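Local coordinates for lipoprotein (Burkholderia cenocepacia, PDB 4QHQ), which binds methionine and probably serves as the substrate-binding lipoprotein of an ABC transporter for nutrient uptake, at residues 14-19 with 30-35; 76-81 with 218-223. One frame throughout, in Å; residues are numbered along the deposited sequence.

Contact 1 of 2, residues 14-19 with 30-35; sequences VWQVVQ and VKVIEF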
loop_
_atom_site.group_PDB
_atom_site.type_symbol
_atom_site.label_atom_id
_atom_site.label_comp_id
_atom_site.label_asym_id
_atom_site.label_seq_id
_atom_site.Cartn_x
_atom_site.Cartn_y
_atom_site.Cartn_z
ATOM N N VAL A 14 -4.248 13.370 -1.950
ATOM C CA VAL A 14 -2.946 13.981 -1.693
ATOM C C VAL A 14 -2.393 14.651 -2.938
ATOM O O VAL A 14 -1.853 15.772 -2.885
ATOM C CB VAL A 14 -1.922 12.933 -1.190
ATOM C CG1 VAL A 14 -0.505 13.536 -1.117
ATOM C CG2 VAL A 14 -2.360 12.385 0.161
ATOM N N TRP A 15 -2.563 13.984 -4.071
ATOM C CA TRP A 15 -2.017 14.512 -5.314
ATOM C C TRP A 15 -2.686 15.785 -5.820
ATOM O O TRP A 15 -2.064 16.534 -6.565
ATOM C CB TRP A 15 -1.914 13.428 -6.390
ATOM C CG TRP A 15 -0.628 12.707 -6.237
ATOM C CD1 TRP A 15 -0.385 11.585 -5.486
ATOM C CD2 TRP A 15 0.629 13.109 -6.771
ATOM N NE1 TRP A 15 0.948 11.257 -5.552
ATOM C CE2 TRP A 15 1.594 12.185 -6.333
ATOM C CE3 TRP A 15 1.035 14.170 -7.581
ATOM C CZ2 TRP A 15 2.937 12.275 -6.695
ATOM C CZ3 TRP A 15 2.371 14.263 -7.938
ATOM C CH2 TRP A 15 3.303 13.322 -7.496
ATOM N N GLN A 16 -3.915 16.061 -5.390
ATOM C CA GLN A 16 -4.518 17.358 -5.678
ATOM C C GLN A 16 -3.711 18.466 -4.999
ATOM O O GLN A 16 -3.504 19.539 -5.576
ATOM C CB GLN A 16 -5.989 17.409 -5.252
ATOM C CG GLN A 16 -6.859 16.266 -5.768
ATOM C CD GLN A 16 -6.729 16.029 -7.263
ATOM O OE1 GLN A 16 -6.920 16.942 -8.070
ATOM N NE2 GLN A 16 -6.407 14.800 -7.639
ATOM N N VAL A 17 -3.232 18.198 -3.787
ATOM C CA VAL A 17 -2.387 19.163 -3.095
ATOM C C VAL A 17 -1.017 19.257 -3.773
ATOM O O VAL A 17 -0.500 20.352 -3.992
ATOM C CB VAL A 17 -2.219 18.816 -1.603
ATOM C CG1 VAL A 17 -1.390 19.887 -0.890
ATOM C CG2 VAL A 17 -3.588 18.668 -0.941
ATOM N N VAL A 18 -0.432 18.108 -4.105
ATOM C CA VAL A 18 0.886 18.110 -4.726
ATOM C C VAL A 18 0.834 18.862 -6.059
ATOM O O VAL A 18 1.754 19.613 -6.408
ATOM C CB VAL A 18 1.408 16.687 -4.977
ATOM C CG1 VAL A 18 2.816 16.749 -5.550
ATOM C CG2 VAL A 18 1.394 15.860 -3.689
ATOM N N GLN A 19 -0.250 18.659 -6.803
ATOM C CA GLN A 19 -0.457 19.342 -8.076
ATOM C C GLN A 19 -0.394 20.852 -7.900
ATOM O O GLN A 19 0.243 21.559 -8.694
ATOM C CB GLN A 19 -1.809 18.935 -8.663
ATOM C CG GLN A 19 -2.155 19.577 -9.995
ATOM C CD GLN A 19 -3.476 19.063 -10.540
ATOM O OE1 GLN A 19 -3.511 18.335 -11.532
ATOM N NE2 GLN A 19 -4.571 19.432 -9.883
ATOM N N VAL A 30 1.476 19.434 -13.483
ATOM C CA VAL A 30 1.233 18.038 -13.145
ATOM C C VAL A 30 -0.200 17.636 -13.459
ATOM O O VAL A 30 -1.147 18.338 -13.094
ATOM C CB VAL A 30 1.507 17.781 -11.649
ATOM C CG1 VAL A 30 1.023 16.391 -11.225
ATOM C CG2 VAL A 30 2.987 17.956 -11.337
ATOM N N LYS A 31 -0.355 16.512 -14.151
ATOM C CA LYS A 31 -1.677 15.942 -14.361
ATOM C C LYS A 31 -1.770 14.639 -13.584
ATOM O O LYS A 31 -0.872 13.794 -13.644
ATOM C CB LYS A 31 -1.958 15.719 -15.846
ATOM C CG LYS A 31 -1.953 17.004 -16.658
ATOM C CD LYS A 31 -3.008 18.002 -16.177
ATOM C CE LYS A 31 -2.941 19.310 -16.966
ATOM N NZ LYS A 31 -4.009 20.269 -16.553
ATOM N N VAL A 32 -2.843 14.487 -12.819
ATOM C CA VAL A 32 -3.006 13.311 -11.982
ATOM C C VAL A 32 -3.915 12.318 -12.682
ATOM O O VAL A 32 -5.093 12.592 -12.917
ATOM C CB VAL A 32 -3.576 13.693 -10.610
ATOM C CG1 VAL A 32 -3.701 12.468 -9.720
ATOM C CG2 VAL A 32 -2.687 14.725 -9.953
ATOM N N ILE A 33 -3.342 11.173 -13.034
ATOM C CA ILE A 33 -4.062 10.121 -13.741
ATOM C C ILE A 33 -4.422 9.037 -12.736
ATOM O O ILE A 33 -3.541 8.418 -12.158
ATOM C CB ILE A 33 -3.194 9.486 -14.837
ATOM C CG1 ILE A 33 -2.631 10.568 -15.765
ATOM C CG2 ILE A 33 -4.006 8.480 -15.656
ATOM C CD1 ILE A 33 -3.678 11.511 -16.298
ATOM N N GLU A 34 -5.714 8.794 -12.554
ATOM C CA GLU A 34 -6.180 7.859 -11.540
ATOM C C GLU A 34 -6.422 6.450 -12.069
ATOM O O GLU A 34 -6.947 6.258 -13.166
ATOM C CB GLU A 34 -7.433 8.415 -10.864
ATOM C CG GLU A 34 -7.205 9.802 -10.274
ATOM C CD GLU A 34 -8.349 10.271 -9.398
ATOM O OE1 GLU A 34 -9.124 9.416 -8.917
ATOM O OE2 GLU A 34 -8.466 11.499 -9.185
ATOM N N PHE A 35 -6.029 5.469 -11.263
ATOM C CA PHE A 35 -6.237 4.066 -11.565
ATOM C C PHE A 35 -7.027 3.488 -10.406
ATOM O O PHE A 35 -6.925 3.970 -9.275
ATOM C CB PHE A 35 -4.898 3.340 -11.709
ATOM C CG PHE A 35 -4.092 3.784 -12.893
ATOM C CD1 PHE A 35 -3.294 4.915 -12.823
ATOM C CD2 PHE A 35 -4.132 3.073 -14.078
ATOM C CE1 PHE A 35 -2.542 5.328 -13.908
ATOM C CE2 PHE A 35 -3.389 3.484 -15.182
ATOM C CZ PHE A 35 -2.595 4.620 -15.100
HETATM O O HOH W 1 -6.990 13.401 -10.297
HETATM O O HOH W 2 0.916 21.409 -11.411
#

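Contact 2 of 2, residues 76-81 with 218-223; sequences GLTYIS and KAYQSP. With MET (methionine), chain B.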
loop_
_atom_site.group_PDB
_atom_site.type_symbol
_atom_site.label_atom_id
_atom_site.label_comp_id
_atom_site.label_asym_id
_atom_site.label_seq_id
_atom_site.Cartn_x
_atom_site.Cartn_y
_atom_site.Cartn_z
ATOM N N GLY A 76 11.891 8.869 -4.465
ATOM C CA GLY A 76 11.748 9.395 -3.120
ATOM C C GLY A 76 10.524 8.860 -2.413
ATOM O O GLY A 76 9.589 8.363 -3.043
ATOM N N LEU A 77 10.526 8.978 -1.092
ATOM C CA LEU A 77 9.457 8.410 -0.288
ATOM C C LEU A 77 8.321 9.397 -0.083
ATOM O O LEU A 77 8.523 10.618 -0.138
ATOM C CB LEU A 77 10.009 7.964 1.064
ATOM C CG LEU A 77 11.090 6.886 1.027
ATOM C CD1 LEU A 77 11.460 6.478 2.450
ATOM C CD2 LEU A 77 10.661 5.671 0.199
ATOM N N THR A 78 7.128 8.856 0.168
ATOM C CA THR A 78 5.941 9.684 0.319
ATOM C C THR A 78 5.355 9.577 1.733
ATOM O O THR A 78 5.543 10.466 2.555
ATOM C CB THR A 78 4.902 9.330 -0.757
ATOM O OG1 THR A 78 4.668 7.919 -0.758
ATOM C CG2 THR A 78 5.413 9.723 -2.136
ATOM N N TYR A 79 4.671 8.468 2.019
ATOM C CA TYR A 79 4.132 8.225 3.354
ATOM C C TYR A 79 4.167 6.734 3.612
ATOM O O TYR A 79 4.278 5.940 2.680
ATOM C CB TYR A 79 2.685 8.718 3.469
ATOM C CG TYR A 79 1.746 7.982 2.566
ATOM C CD1 TYR A 79 1.140 6.793 2.966
ATOM C CD2 TYR A 79 1.460 8.462 1.295
ATOM C CE1 TYR A 79 0.290 6.109 2.124
ATOM C CE2 TYR A 79 0.605 7.789 0.450
ATOM C CZ TYR A 79 0.017 6.607 0.874
ATOM O OH TYR A 79 -0.845 5.933 0.038
ATOM N N ILE A 80 4.030 6.371 4.888
ATOM C CA ILE A 80 3.848 4.987 5.299
ATOM C C ILE A 80 2.469 4.857 5.948
ATOM O O ILE A 80 1.962 5.798 6.576
ATOM C CB ILE A 80 4.985 4.540 6.253
ATOM C CG1 ILE A 80 4.948 3.030 6.505
ATOM C CG2 ILE A 80 4.951 5.329 7.563
ATOM C CD1 ILE A 80 6.242 2.492 7.094
ATOM N N SER A 81 1.842 3.703 5.761
ATOM C CA SER A 81 0.490 3.513 6.256
ATOM C C SER A 81 0.330 2.090 6.760
ATOM O O SER A 81 -0.012 1.195 5.982
ATOM C CB SER A 81 -0.534 3.815 5.162
ATOM O OG SER A 81 -0.325 2.993 4.034
ATOM N N LYS A 218 10.167 17.357 -4.509
ATOM C CA LYS A 218 10.151 18.518 -3.610
ATOM C C LYS A 218 8.719 18.995 -3.355
ATOM O O LYS A 218 8.345 19.324 -2.219
ATOM C CB LYS A 218 10.998 19.666 -4.174
ATOM N N ALA A 219 7.918 19.004 -4.417
ATOM C CA ALA A 219 6.502 19.361 -4.317
ATOM C C ALA A 219 5.733 18.406 -3.418
ATOM O O ALA A 219 4.869 18.837 -2.662
ATOM C CB ALA A 219 5.857 19.406 -5.696
ATOM N N TYR A 220 6.039 17.114 -3.504
ATOM C CA TYR A 220 5.368 16.147 -2.663
ATOM C C TYR A 220 5.855 16.312 -1.230
ATOM O O TYR A 220 5.055 16.346 -0.287
ATOM C CB TYR A 220 5.619 14.717 -3.139
ATOM C CG TYR A 220 4.637 13.732 -2.527
ATOM C CD1 TYR A 220 4.672 13.424 -1.163
ATOM C CD2 TYR A 220 3.662 13.131 -3.308
ATOM C CE1 TYR A 220 3.759 12.537 -0.604
ATOM C CE2 TYR A 220 2.753 12.249 -2.758
ATOM C CZ TYR A 220 2.811 11.955 -1.413
ATOM O OH TYR A 220 1.907 11.066 -0.875
ATOM N N GLN A 221 7.171 16.411 -1.074
ATOM C CA GLN A 221 7.785 16.451 0.251
ATOM C C GLN A 221 7.789 17.873 0.788
ATOM O O GLN A 221 8.835 18.436 1.107
ATOM C CB GLN A 221 9.195 15.867 0.201
ATOM C CG GLN A 221 9.218 14.410 -0.252
ATOM C CD GLN A 221 10.616 13.815 -0.253
ATOM O OE1 GLN A 221 11.614 14.539 -0.229
ATOM N NE2 GLN A 221 10.698 12.489 -0.272
ATOM N N SER A 222 6.594 18.440 0.890
ATOM C CA SER A 222 6.408 19.844 1.224
ATOM C C SER A 222 5.595 19.986 2.503
ATOM O O SER A 222 4.866 19.069 2.875
ATOM C CB SER A 222 5.673 20.540 0.082
ATOM O OG SER A 222 4.406 19.939 -0.127
ATOM N N PRO A 223 5.720 21.140 3.182
ATOM C CA PRO A 223 4.911 21.370 4.384
ATOM C C PRO A 223 3.409 21.277 4.108
ATOM O O PRO A 223 2.676 20.754 4.946
ATOM C CB PRO A 223 5.291 22.796 4.794
ATOM C CG PRO A 223 6.666 22.982 4.250
ATOM C CD PRO A 223 6.689 22.227 2.951
HETATM N N MET B . -0.610 2.416 -0.292
HETATM C CA MET B . -0.462 0.963 -0.193
HETATM C C MET B . 0.078 0.566 1.163
HETATM O O MET B . 0.965 1.242 1.671
HETATM C CB MET B . 0.467 0.470 -1.308
HETATM C CG MET B . 0.662 -1.058 -1.333
HETATM S SD MET B . 1.811 -1.581 -2.624
HETATM C CE MET B . 0.885 -1.186 -4.110
HETATM O OXT MET B . -0.381 -0.413 1.777
HETATM O O HOH W 3 12.797 10.300 0.086
#

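Contact 1 of 2, residues 14-19 with 30-35
Trp15, Gln16 and Gln19 of helix 10-26 lean on Val30 and Val32 of strand 30-35 in a helix-on-sheet contact at the edge of the six-stranded sheet. The two elements belong to the beta-alpha-beta unit of strand 2-7, helix 10-26 and strand 30-35, and the local axes run nearly antiparallel, at 167° and 8.7 Å apart. Val32 points both methyls at the helix: its CG2 lies 3.9 Å from CB of Trp15, and CG1 meets that same carbon from the other branch. Farther out on the indole, CZ3 of Trp15 stands 4.1 Å from CG1 of Val30, the two side chains crossing at about a right angle. Val18 CB packs on one face of the indole, and Trp15 NE1 is hydrogen-bonded to Ser54.

Two waters carry polar links between helix and strand. Gln16 is bent at chi2 (-50°), which turns CD out of line with the chain; its NE2 donates to Ser12 O and to a water 3.1 Å away. That water donates to Glu34 OE2 at 2.7 Å and weakly to Val32 O. A second water accepts from Val30 N at 2.9 Å and donates to Gln19 O at 2.8 Å. The join rests on apolar packing toward the sheet and on bridging water between polar groups of helix and strand.

Contact 2 of 2, residues 76-81 with 218-223
The Tyr220 ring carries Thr78 CG2 over the centre of one face: the methyl stands 3.5 Å from the ring centroid and 13° off the normal, a CH-pi contact. With OG1 between the backbone N and the carbonyl carbon (chi1 52°), CG2 stands anti to the carbonyl carbon, and Thr78 CB comes down beside it, 3.4 Å from Tyr220 CE1 near the hydroxyl-bearing end of the ring. The Tyr79 ring is met at its edge, near its plane, by the Tyr220 hydroxyl, with OH 3.4 Å from Tyr79 CD2; Ser81 CB lies at the edge too. Tyr79 OH is hydrogen-bonded to Asp11.

Beside the rings, the extended Gln221 side chain sends NE2 to Leu77 O, 2.9 Å away. The bond is nearly straight (168°), lies in both the amide and carbonyl planes and uses a lone pair of the oxygen. A water accepts from both Gln221 NE2 and Leu77 N, so the amide grips the strand backbone twice, once directly. Gln221 centres an inverse gamma turn where helix 211-220 ends. Tyr79 belongs to the methionine pocket, and just past the strand Ser81 OG lies 3.2 Å from the methionine O, consistent with the type 2 periplasmic binding protein fold, in which strand and loop ends line the ligand site.

In the fold
Contacts 1 and 2 both pack a helix against the same six-stranded sheet, 30-35 at its outer edge and 72-80 farther across it. They meet directly: Val14, Trp15 and Val18 of contact 1 touch Tyr220 of contact 2, and the Trp15 and Tyr220 rings come together with planes about 60° apart, so helices 10-26 and 211-220 share one packed layer. Each is partly buried, but contact 1 has exposed residues at its border, whereas none of those touching in contact 2 is exposed. Contact 1 combines valine methyls against Trp15 with water bridges; contact 2 has a methyl over a tyrosine face and a direct amide-to-backbone hydrogen bond, and holds two residues of the methionine pocket.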